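Local coordinates for protein cytosolic phospholipase A2 delta (Homo sapiens, PDB 5IZ5) that hydrolyses glycerophospholipids at the sn-2 position in a calcium-dependent manner, releasing a fatty acid, with a preference for linoleic acid, at residues Glu93-Asp98 with Asp105-Lys110; Arg414-Arg419 with Val429-Leu434; Gly442-Gln447 with Glu521-Phe526. The protein carries 3 engineered substitutions. All coordinates share one frame; numbering follows the deposited sequence.

Contact 1 (Glu93-Asp98 with Asp105-Lys110); sequences ELSIYD and DDICFK
Ile-96 is the chief bump of this strand pair, and the hollow that takes it lies between Cys-108 and Phe-109. With CG1 anti to the carbonyl carbon (chi1 -51°), the two branches divide between these neighbours. Ile-96 CD1, at the end of the longer branch, lies 3.6 Å from CB of Phe-109, and CG1 rests on the same methylene. The shorter branch, Ile-96 CG2, meets SG of Cys-108 at 3.7 Å. The hollow coincides with an uneven backbone: Ile-96 O accepts the N-H of Cys-108 at 2.9 Å and a weaker, longer bond from Phe-109 N, while Ile-96 N donates to Phe-109 O at 2.8 Å. Two residues facing one make a classic beta bulge, set here in the antiparallel hairpin of strands 91-98 and 106-114 of the C2 domain. The turn end of this hairpin carries Asp-98, Asp-100 and Asp-106, predicted ligands of the calcium ions whose binding lets this domain associate with membranes. Leu-138 of strand 137-146 packs on both Ile-96 and Phe-109. On the other face of the sheet, Ile-107 sits over the Tyr-97 ring, its CG1 4.2 Å from the centroid and displaced toward the rim. Its CD1 runs on to CZ and OH, and Asp-105 O approaches the ring edge. Farther along, the extended Lys-110 lays CG and CD beside Ser-95 OG and forms a long salt bridge, NZ to Glu-93 OE1 at 3.8 Å. That same OE1 accepts the Ser-95 hydroxyl through its anti lone pair. At the turn end, CB of Asp-105 presses on Asp-98 O at 3.2 Å; its carboxylate is held by Tyr-50 OH and Asp-100 N, while Asp-98 OD1 takes the N-H of Asp-48.

Contact 2 (Arg414-Arg419 with Val429-Leu434); sequences RELELR and VDLWAL
Leu-416 and Leu-434 carry the apolar half of this helix pair, lying side by side in opposing directions. CD1 of Leu-434 lies 3.9 Å from CG of Leu-416 and almost as near to its CD2. That second methyl of Leu-416 also reaches CB of Asp-430, at 3.9 Å, and thus fills the notch between two residues one helical turn apart. Its partner methyl, CD1 of Leu-416, points to CD1 of Leu-431 and touches it more loosely, at 4.3 Å. The other branch of Leu-434 works on a different neighbour: CD2 packs against the carboxylate of Glu-415, 3.5 Å from OE2, while OE1 of that glutamate is engaged in a salt bridge with Arg-523. Asp-430, third in buried surface, supplies the polar half. Its OD1 forms a salt bridge with Arg-419 NH2 at 3.3 Å, but the hydrogen bond within it is weak, bent to 131° at the hydrogen, and the guanidinium and carboxylate planes stand 38° apart. A water at the guanidinium edge, in its plane, supplements the direct link and lies 2.7 Å from Asp-430 OD1. The buried carboxylate is satisfied by Gln-604 NE2 at OD1 and by the backbone N-H of Thr-427 at OD2; with both oxygens engaged, its rotation is probably restrained. The short segments' axes approach to 11.1 Å at 139°, and side-chain ends rather than backbones meet. Helices 406-422 and 428-441 pair inside the catalytic domain, with Phe-593 of helix 588-593 touching both Leu-416 and Leu-431, and helix 524-531 packing on the second helix at Val-429, Trp-432 and Ala-433.

Contact 3 (Gly442-Gln447 with Glu521-Phe526); sequences GQVMDQ and EPRICF
A backbone hydrogen bond from Ile-524 N to Gln-447 O, 2.8 Å long, ties the segment leading into helix 524-531 to an irregular segment that folds through an inverse gamma turn centred on Asp-446. One turn residue, Met-445, offers its carbonyl to water 2, which donates to Met-445 O and accepts from Cys-525 N at 3.0 Å, a second, indirect backbone link. Arg-523 provides most of the side-chain contact. Its CG passes tightly against Met-445 O, at 3.0 Å, and the chain then bends at chi3 (67°), which places NE beside Val-444. There CG1 of Val-444 lies 3.6 Å from Arg-523 NE, over one face of the guanidinium, the two side chains crossing at about a right angle. CE2 of Phe-526, offset toward the rim, covers the opposite face, so a methyl and a single ring carbon flank the flat group. Charge partners grip its nitrogens: Glu-437 OE2 pairs with NE and also accepts Met-445 N, while NH1 forms the salt bridge with Glu-415 OE1 of helix 406-422. CB and CG2 of Ile-524 also touch Gln-447 O, CB at 3.4 Å. The contact thus joins the loop that leaves helix 428-441 through Gly-442, with its positive phi, to the start of helix 524-531, whose Phe-526 leans on Asp-430 and Ala-433 of helix 428-441.

How the contacts relate
From the N terminus, the three contacts come in series, none enclosing or crossing another. Contact 1 closes a hairpin with six residues between its segments. Contact 2 follows in the catalytic region, closing the short connection between two consecutive helices. Contact 3 spans 73 residues, strand-rich and without helix, and brings the beginning of the loop after helix 428-441 to the start of helix 524-531. Contacts 2 and 3 form one continuous patch, their centres about 11 Å apart: Glu-415 and Arg-523 share a salt bridge, Leu-434 CD2 packs on Arg-523 NH2, and Ala-433 CB on Cys-525 O. Contact 1 stands apart, in the C2 domain, with nearest atoms about 29 Å from contact 2.

Contact 1 (Glu93-Asp98 with Asp105-Lys110)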
loop_
_atom_site.group_PDB
_atom_site.type_symbol
_atom_site.label_atom_id
_atom_site.label_comp_id
_atom_site.label_asym_id
_atom_site.label_seq_id
_atom_site.Cartn_x
_atom_site.Cartn_y
_atom_site.Cartn_z
ATOM N N GLU B 93 26.209 -7.526 -2.762
ATOM C CA GLU B 93 26.174 -8.572 -1.757
ATOM C C GLU B 93 27.284 -9.566 -2.056
ATOM O O GLU B 93 27.360 -10.101 -3.160
ATOM C CB GLU B 93 24.824 -9.282 -1.755
ATOM C CG GLU B 93 24.661 -10.264 -0.603
ATOM C CD GLU B 93 23.435 -11.141 -0.744
ATOM O OE1 GLU B 93 23.558 -12.366 -0.521
ATOM O OE2 GLU B 93 22.357 -10.611 -1.090
ATOM N N LEU B 94 28.147 -9.793 -1.074
ATOM C CA LEU B 94 29.186 -10.808 -1.173
ATOM C C LEU B 94 28.932 -11.854 -0.092
ATOM O O LEU B 94 29.021 -11.560 1.103
ATOM C CB LEU B 94 30.572 -10.187 -1.012
ATOM C CG LEU B 94 30.889 -9.015 -1.948
ATOM C CD1 LEU B 94 30.494 -7.685 -1.321
ATOM C CD2 LEU B 94 32.363 -8.983 -2.303
ATOM N N SER B 95 28.590 -13.065 -0.525
ATOM C CA SER B 95 28.262 -14.159 0.384
ATOM C C SER B 95 29.177 -15.353 0.133
ATOM O O SER B 95 29.414 -15.722 -1.017
ATOM C CB SER B 95 26.807 -14.586 0.191
ATOM O OG SER B 95 25.917 -13.529 0.495
ATOM N N ILE B 96 29.693 -15.948 1.207
ATOM C CA ILE B 96 30.457 -17.188 1.108
ATOM C C ILE B 96 29.579 -18.324 1.604
ATOM O O ILE B 96 29.017 -18.253 2.699
ATOM C CB ILE B 96 31.755 -17.162 1.937
ATOM C CG1 ILE B 96 32.564 -15.904 1.607
ATOM C CG2 ILE B 96 32.574 -18.421 1.667
ATOM C CD1 ILE B 96 33.810 -15.721 2.447
ATOM N N TYR B 97 29.450 -19.358 0.779
ATOM C CA TYR B 97 28.670 -20.537 1.123
ATOM C C TYR B 97 29.587 -21.753 1.244
ATOM O O TYR B 97 30.675 -21.780 0.666
ATOM C CB TYR B 97 27.603 -20.788 0.059
ATOM C CG TYR B 97 26.414 -19.860 0.137
ATOM C CD1 TYR B 97 25.302 -20.184 0.912
ATOM C CD2 TYR B 97 26.393 -18.663 -0.574
ATOM C CE1 TYR B 97 24.206 -19.340 0.980
ATOM C CE2 TYR B 97 25.303 -17.811 -0.511
ATOM C CZ TYR B 97 24.214 -18.154 0.264
ATOM O OH TYR B 97 23.132 -17.311 0.330
ATOM N N ASP B 98 29.130 -22.750 1.999
ATOM C CA ASP B 98 29.856 -24.003 2.192
ATOM C C ASP B 98 29.163 -25.073 1.354
ATOM O O ASP B 98 28.016 -25.427 1.631
ATOM C CB ASP B 98 29.849 -24.384 3.676
ATOM C CG ASP B 98 30.633 -25.664 3.977
ATOM O OD1 ASP B 98 31.252 -26.256 3.066
ATOM O OD2 ASP B 98 30.635 -26.078 5.151
ATOM N N ASP B 105 23.276 -25.533 0.813
ATOM C CA ASP B 105 24.554 -25.029 1.309
ATOM C C ASP B 105 24.371 -23.982 2.398
ATOM O O ASP B 105 23.546 -23.083 2.266
ATOM C CB ASP B 105 25.359 -24.451 0.146
ATOM C CG ASP B 105 25.733 -25.502 -0.879
ATOM O OD1 ASP B 105 26.233 -25.131 -1.959
ATOM O OD2 ASP B 105 25.524 -26.707 -0.610
ATOM N N ASP B 106 25.134 -24.123 3.480
ATOM C CA ASP B 106 25.098 -23.158 4.570
ATOM C C ASP B 106 25.947 -21.946 4.229
ATOM O O ASP B 106 27.006 -22.063 3.606
ATOM C CB ASP B 106 25.605 -23.771 5.878
ATOM C CG ASP B 106 24.605 -24.715 6.514
ATOM O OD1 ASP B 106 25.003 -25.421 7.461
ATOM O OD2 ASP B 106 23.429 -24.753 6.082
ATOM N N ILE B 107 25.459 -20.782 4.637
ATOM C CA ILE B 107 26.191 -19.535 4.481
ATOM C C ILE B 107 27.154 -19.383 5.655
ATOM O O ILE B 107 26.762 -19.569 6.806
ATOM C CB ILE B 107 25.222 -18.331 4.378
ATOM C CG1 ILE B 107 25.948 -17.104 3.833
ATOM C CG2 ILE B 107 24.554 -18.018 5.717
ATOM C CD1 ILE B 107 25.010 -16.049 3.295
ATOM N N CYS B 108 28.419 -19.093 5.366
ATOM C CA CYS B 108 29.398 -18.842 6.428
ATOM C C CYS B 108 29.883 -17.396 6.483
ATOM O O CYS B 108 30.619 -17.036 7.396
ATOM C CB CYS B 108 30.593 -19.803 6.325
ATOM S SG CYS B 108 31.208 -20.154 4.664
ATOM N N PHE B 109 29.464 -16.569 5.526
ATOM C CA PHE B 109 29.901 -15.177 5.468
ATOM C C PHE B 109 28.980 -14.367 4.557
ATOM O O PHE B 109 28.588 -14.841 3.491
ATOM C CB PHE B 109 31.339 -15.098 4.956
ATOM C CG PHE B 109 31.974 -13.748 5.124
ATOM C CD1 PHE B 109 32.736 -13.459 6.250
ATOM C CD2 PHE B 109 31.829 -12.769 4.147
ATOM C CE1 PHE B 109 33.333 -12.217 6.407
ATOM C CE2 PHE B 109 32.421 -11.526 4.297
ATOM C CZ PHE B 109 33.171 -11.248 5.428
ATOM N N LYS B 110 28.647 -13.149 4.979
ATOM C CA LYS B 110 27.809 -12.248 4.197
ATOM C C LYS B 110 28.130 -10.806 4.553
ATOM O O LYS B 110 28.148 -10.438 5.729
ATOM C CB LYS B 110 26.323 -12.523 4.447
ATOM C CG LYS B 110 25.384 -11.554 3.740
ATOM C CD LYS B 110 24.004 -12.156 3.519
ATOM C CE LYS B 110 22.956 -11.082 3.271
ATOM N NZ LYS B 110 21.703 -11.639 2.686
#

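Contact 2 (Arg414-Arg419 with Val429-Leu434)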
loop_
_atom_site.group_PDB
_atom_site.type_symbol
_atom_site.label_atom_id
_atom_site.label_comp_id
_atom_site.label_asym_id
_atom_site.label_seq_id
_atom_site.Cartn_x
_atom_site.Cartn_y
_atom_site.Cartn_z
ATOM N N ARG B 414 -17.995 -20.834 -4.908
ATOM C CA ARG B 414 -17.926 -20.832 -6.352
ATOM C C ARG B 414 -17.046 -19.691 -6.814
ATOM O O ARG B 414 -16.157 -19.898 -7.636
ATOM C CB ARG B 414 -19.320 -20.716 -6.959
ATOM C CG ARG B 414 -20.043 -22.029 -7.106
ATOM C CD ARG B 414 -21.261 -21.896 -7.998
ATOM N NE ARG B 414 -22.132 -20.799 -7.572
ATOM C CZ ARG B 414 -23.202 -20.928 -6.786
ATOM N NH1 ARG B 414 -23.584 -22.112 -6.319
ATOM N NH2 ARG B 414 -23.908 -19.852 -6.465
ATOM N N GLU B 415 -17.253 -18.502 -6.250
ATOM C CA GLU B 415 -16.446 -17.353 -6.635
ATOM C C GLU B 415 -14.974 -17.554 -6.283
ATOM O O GLU B 415 -14.097 -17.248 -7.093
ATOM C CB GLU B 415 -16.973 -16.048 -6.028
ATOM C CG GLU B 415 -16.056 -14.861 -6.319
ATOM C CD GLU B 415 -16.748 -13.502 -6.275
ATOM O OE1 GLU B 415 -16.087 -12.504 -6.621
ATOM O OE2 GLU B 415 -17.929 -13.413 -5.890
ATOM N N LEU B 416 -14.697 -18.069 -5.087
ATOM C CA LEU B 416 -13.308 -18.281 -4.679
ATOM C C LEU B 416 -12.629 -19.371 -5.523
ATOM O O LEU B 416 -11.436 -19.283 -5.800
ATOM C CB LEU B 416 -13.222 -18.611 -3.181
ATOM C CG LEU B 416 -13.607 -17.480 -2.213
ATOM C CD1 LEU B 416 -13.739 -18.011 -0.794
ATOM C CD2 LEU B 416 -12.616 -16.328 -2.247
ATOM N N GLU B 417 -13.386 -20.379 -5.942
ATOM C CA GLU B 417 -12.869 -21.413 -6.846
ATOM C C GLU B 417 -12.489 -20.826 -8.206
ATOM O O GLU B 417 -11.431 -21.143 -8.733
ATOM C CB GLU B 417 -13.892 -22.528 -7.046
ATOM C CG GLU B 417 -14.063 -23.416 -5.825
ATOM C CD GLU B 417 -13.070 -24.563 -5.748
ATOM O OE1 GLU B 417 -12.301 -24.796 -6.700
ATOM O OE2 GLU B 417 -13.074 -25.258 -4.714
ATOM N N LEU B 418 -13.343 -19.962 -8.758
ATOM C CA LEU B 418 -13.046 -19.325 -10.039
ATOM C C LEU B 418 -11.813 -18.457 -9.913
ATOM O O LEU B 418 -10.894 -18.589 -10.714
ATOM C CB LEU B 418 -14.241 -18.531 -10.588
ATOM C CG LEU B 418 -13.983 -17.601 -11.785
ATOM C CD1 LEU B 418 -13.700 -18.401 -13.045
ATOM C CD2 LEU B 418 -15.156 -16.661 -12.008
ATOM N N ARG B 419 -11.779 -17.610 -8.887
ATOM C CA ARG B 419 -10.635 -16.735 -8.637
ATOM C C ARG B 419 -9.328 -17.502 -8.589
ATOM O O ARG B 419 -8.328 -17.074 -9.172
ATOM C CB ARG B 419 -10.812 -15.955 -7.333
ATOM C CG ARG B 419 -11.870 -14.866 -7.427
ATOM C CD ARG B 419 -12.077 -14.147 -6.102
ATOM N NE ARG B 419 -10.888 -13.406 -5.696
ATOM C CZ ARG B 419 -10.512 -12.237 -6.209
ATOM N NH1 ARG B 419 -11.236 -11.638 -7.149
ATOM N NH2 ARG B 419 -9.403 -11.655 -5.774
ATOM N N VAL B 429 -8.647 -12.067 3.513
ATOM C CA VAL B 429 -9.156 -10.832 2.937
ATOM C C VAL B 429 -10.178 -11.105 1.851
ATOM O O VAL B 429 -11.173 -10.398 1.750
ATOM C CB VAL B 429 -8.013 -9.968 2.373
ATOM C CG1 VAL B 429 -8.542 -8.880 1.450
ATOM C CG2 VAL B 429 -7.221 -9.359 3.517
ATOM N N ASP B 430 -9.947 -12.146 1.059
ATOM C CA ASP B 430 -10.874 -12.491 -0.004
ATOM C C ASP B 430 -12.205 -12.956 0.547
ATOM O O ASP B 430 -13.251 -12.567 0.021
ATOM C CB ASP B 430 -10.275 -13.543 -0.933
ATOM C CG ASP B 430 -9.023 -13.052 -1.613
ATOM O OD1 ASP B 430 -9.129 -12.180 -2.497
ATOM O OD2 ASP B 430 -7.929 -13.516 -1.260
ATOM N N LEU B 431 -12.187 -13.758 1.614
ATOM C CA LEU B 431 -13.451 -14.215 2.196
ATOM C C LEU B 431 -14.150 -13.054 2.885
ATOM O O LEU B 431 -15.364 -12.912 2.793
ATOM C CB LEU B 431 -13.240 -15.348 3.195
ATOM C CG LEU B 431 -14.526 -15.884 3.830
ATOM C CD1 LEU B 431 -15.498 -16.413 2.784
ATOM C CD2 LEU B 431 -14.201 -16.968 4.843
ATOM N N TRP B 432 -13.376 -12.243 3.596
ATOM C CA TRP B 432 -13.920 -11.089 4.295
ATOM C C TRP B 432 -14.586 -10.126 3.311
ATOM O O TRP B 432 -15.648 -9.575 3.605
ATOM C CB TRP B 432 -12.825 -10.407 5.101
ATOM C CG TRP B 432 -13.190 -9.083 5.673
ATOM C CD1 TRP B 432 -12.500 -7.924 5.521
ATOM C CD2 TRP B 432 -14.327 -8.774 6.494
ATOM N NE1 TRP B 432 -13.130 -6.910 6.191
ATOM C CE2 TRP B 432 -14.256 -7.403 6.798
ATOM C CE3 TRP B 432 -15.399 -9.524 7.001
ATOM C CZ2 TRP B 432 -15.208 -6.762 7.594
ATOM C CZ3 TRP B 432 -16.352 -8.885 7.791
ATOM C CH2 TRP B 432 -16.249 -7.516 8.078
ATOM N N ALA B 433 -13.997 -9.987 2.125
ATOM C CA ALA B 433 -14.586 -9.163 1.072
ATOM C C ALA B 433 -15.995 -9.605 0.731
ATOM O O ALA B 433 -16.902 -8.776 0.654
ATOM C CB ALA B 433 -13.717 -9.186 -0.172
ATOM N N LEU B 434 -16.187 -10.911 0.562
ATOM C CA LEU B 434 -17.483 -11.440 0.136
ATOM C C LEU B 434 -18.515 -11.370 1.256
ATOM O O LEU B 434 -19.681 -11.059 1.029
ATOM C CB LEU B 434 -17.343 -12.879 -0.367
ATOM C CG LEU B 434 -16.368 -13.109 -1.530
ATOM C CD1 LEU B 434 -16.237 -14.594 -1.823
ATOM C CD2 LEU B 434 -16.808 -12.356 -2.772
HETATM O O HOH W 1 -6.828 -12.516 -3.918
#

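Contact 3 (Gly442-Gln447 with Glu521-Phe526)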
loop_
_atom_site.group_PDB
_atom_site.type_symbol
_atom_site.label_atom_id
_atom_site.label_comp_id
_atom_site.label_asym_id
_atom_site.label_seq_id
_atom_site.Cartn_x
_atom_site.Cartn_y
_atom_site.Cartn_z
ATOM N N GLY B 442 -26.224 -7.392 0.831
ATOM C CA GLY B 442 -27.007 -8.594 0.536
ATOM C C GLY B 442 -26.948 -9.096 -0.902
ATOM O O GLY B 442 -27.710 -9.986 -1.277
ATOM N N GLN B 443 -26.050 -8.531 -1.706
ATOM C CA GLN B 443 -25.829 -8.979 -3.076
ATOM C C GLN B 443 -24.457 -8.535 -3.573
ATOM O O GLN B 443 -23.790 -7.711 -2.946
ATOM C CB GLN B 443 -26.894 -8.401 -4.013
ATOM C CG GLN B 443 -26.924 -6.874 -4.039
ATOM C CD GLN B 443 -27.906 -6.314 -5.051
ATOM O OE1 GLN B 443 -28.402 -7.028 -5.920
ATOM N NE2 GLN B 443 -28.188 -5.024 -4.945
ATOM N N VAL B 444 -24.069 -9.070 -4.725
ATOM C CA VAL B 444 -22.886 -8.612 -5.436
ATOM C C VAL B 444 -23.092 -7.147 -5.813
ATOM O O VAL B 444 -24.105 -6.792 -6.418
ATOM C CB VAL B 444 -22.632 -9.462 -6.708
ATOM C CG1 VAL B 444 -21.572 -8.827 -7.602
ATOM C CG2 VAL B 444 -22.216 -10.874 -6.320
ATOM N N MET B 445 -22.126 -6.307 -5.455
ATOM C CA MET B 445 -22.216 -4.871 -5.675
ATOM C C MET B 445 -21.153 -4.482 -6.690
ATOM O O MET B 445 -19.993 -4.260 -6.336
ATOM C CB MET B 445 -22.010 -4.127 -4.353
ATOM C CG MET B 445 -22.369 -2.648 -4.385
ATOM S SD MET B 445 -23.999 -2.283 -5.077
ATOM C CE MET B 445 -25.040 -3.439 -4.190
ATOM N N ASP B 446 -21.549 -4.409 -7.959
ATOM C CA ASP B 446 -20.590 -4.276 -9.051
ATOM C C ASP B 446 -20.188 -2.818 -9.287
ATOM O O ASP B 446 -20.480 -2.239 -10.328
ATOM C CB ASP B 446 -21.158 -4.906 -10.331
ATOM C CG ASP B 446 -20.078 -5.266 -11.343
ATOM O OD1 ASP B 446 -18.892 -4.912 -11.131
ATOM O OD2 ASP B 446 -20.420 -5.912 -12.357
ATOM N N GLN B 447 -19.519 -2.235 -8.300
ATOM C CA GLN B 447 -18.985 -0.886 -8.394
ATOM C C GLN B 447 -17.494 -0.973 -8.124
ATOM O O GLN B 447 -17.042 -1.838 -7.372
ATOM C CB GLN B 447 -19.657 0.039 -7.373
ATOM C CG GLN B 447 -21.114 0.337 -7.688
ATOM C CD GLN B 447 -21.843 1.055 -6.562
ATOM O OE1 GLN B 447 -21.337 1.187 -5.448
ATOM N NE2 GLN B 447 -23.046 1.530 -6.854
ATOM N N GLU B 521 -9.737 -4.836 -12.744
ATOM C CA GLU B 521 -9.963 -4.102 -11.500
ATOM C C GLU B 521 -11.021 -4.827 -10.683
ATOM O O GLU B 521 -12.058 -5.197 -11.212
ATOM C CB GLU B 521 -10.427 -2.669 -11.775
ATOM C CG GLU B 521 -10.576 -1.818 -10.516
ATOM C CD GLU B 521 -11.065 -0.404 -10.786
ATOM O OE1 GLU B 521 -11.366 -0.078 -11.953
ATOM O OE2 GLU B 521 -11.155 0.388 -9.823
ATOM N N PRO B 522 -10.757 -5.050 -9.390
ATOM C CA PRO B 522 -11.757 -5.765 -8.613
ATOM C C PRO B 522 -12.950 -4.906 -8.207
ATOM O O PRO B 522 -12.899 -3.684 -8.245
ATOM C CB PRO B 522 -10.990 -6.193 -7.369
ATOM C CG PRO B 522 -9.935 -5.159 -7.214
ATOM C CD PRO B 522 -9.539 -4.780 -8.610
ATOM N N ARG B 523 -14.013 -5.600 -7.838
ATOM C CA ARG B 523 -15.174 -5.043 -7.172
ATOM C C ARG B 523 -14.718 -4.305 -5.902
ATOM O O ARG B 523 -13.750 -4.721 -5.265
ATOM C CB ARG B 523 -16.092 -6.212 -6.794
ATOM C CG ARG B 523 -17.557 -5.969 -6.987
ATOM C CD ARG B 523 -18.311 -7.251 -7.295
ATOM N NE ARG B 523 -18.355 -8.209 -6.182
ATOM C CZ ARG B 523 -17.852 -9.450 -6.202
ATOM N NH1 ARG B 523 -17.211 -9.928 -7.267
ATOM N NH2 ARG B 523 -17.987 -10.230 -5.137
ATOM N N ILE B 524 -15.412 -3.229 -5.527
ATOM C CA ILE B 524 -14.955 -2.384 -4.419
ATOM C C ILE B 524 -14.912 -3.091 -3.057
ATOM O O ILE B 524 -14.097 -2.725 -2.210
ATOM C CB ILE B 524 -15.737 -1.043 -4.302
ATOM C CG1 ILE B 524 -15.011 -0.113 -3.318
ATOM C CG2 ILE B 524 -17.177 -1.273 -3.873
ATOM C CD1 ILE B 524 -14.683 1.248 -3.864
ATOM N N CYS B 525 -15.744 -4.111 -2.861
ATOM C CA CYS B 525 -15.703 -4.889 -1.620
ATOM C C CYS B 525 -14.316 -5.475 -1.336
ATOM O O CYS B 525 -13.966 -5.670 -0.177
ATOM C CB CYS B 525 -16.755 -6.004 -1.613
ATOM S SG CYS B 525 -16.577 -7.268 -2.895
ATOM N N PHE B 526 -13.530 -5.736 -2.381
ATOM C CA PHE B 526 -12.174 -6.259 -2.209
ATOM C C PHE B 526 -11.225 -5.205 -1.677
ATOM O O PHE B 526 -10.301 -5.530 -0.942
ATOM C CB PHE B 526 -11.641 -6.896 -3.503
ATOM C CG PHE B 526 -12.352 -8.159 -3.862
ATOM C CD1 PHE B 526 -11.961 -9.377 -3.317
ATOM C CD2 PHE B 526 -13.458 -8.128 -4.700
ATOM C CE1 PHE B 526 -12.649 -10.542 -3.620
ATOM C CE2 PHE B 526 -14.145 -9.286 -5.012
ATOM C CZ PHE B 526 -13.743 -10.492 -4.469
HETATM O O HOH W 2 -18.454 -4.686 -3.948
#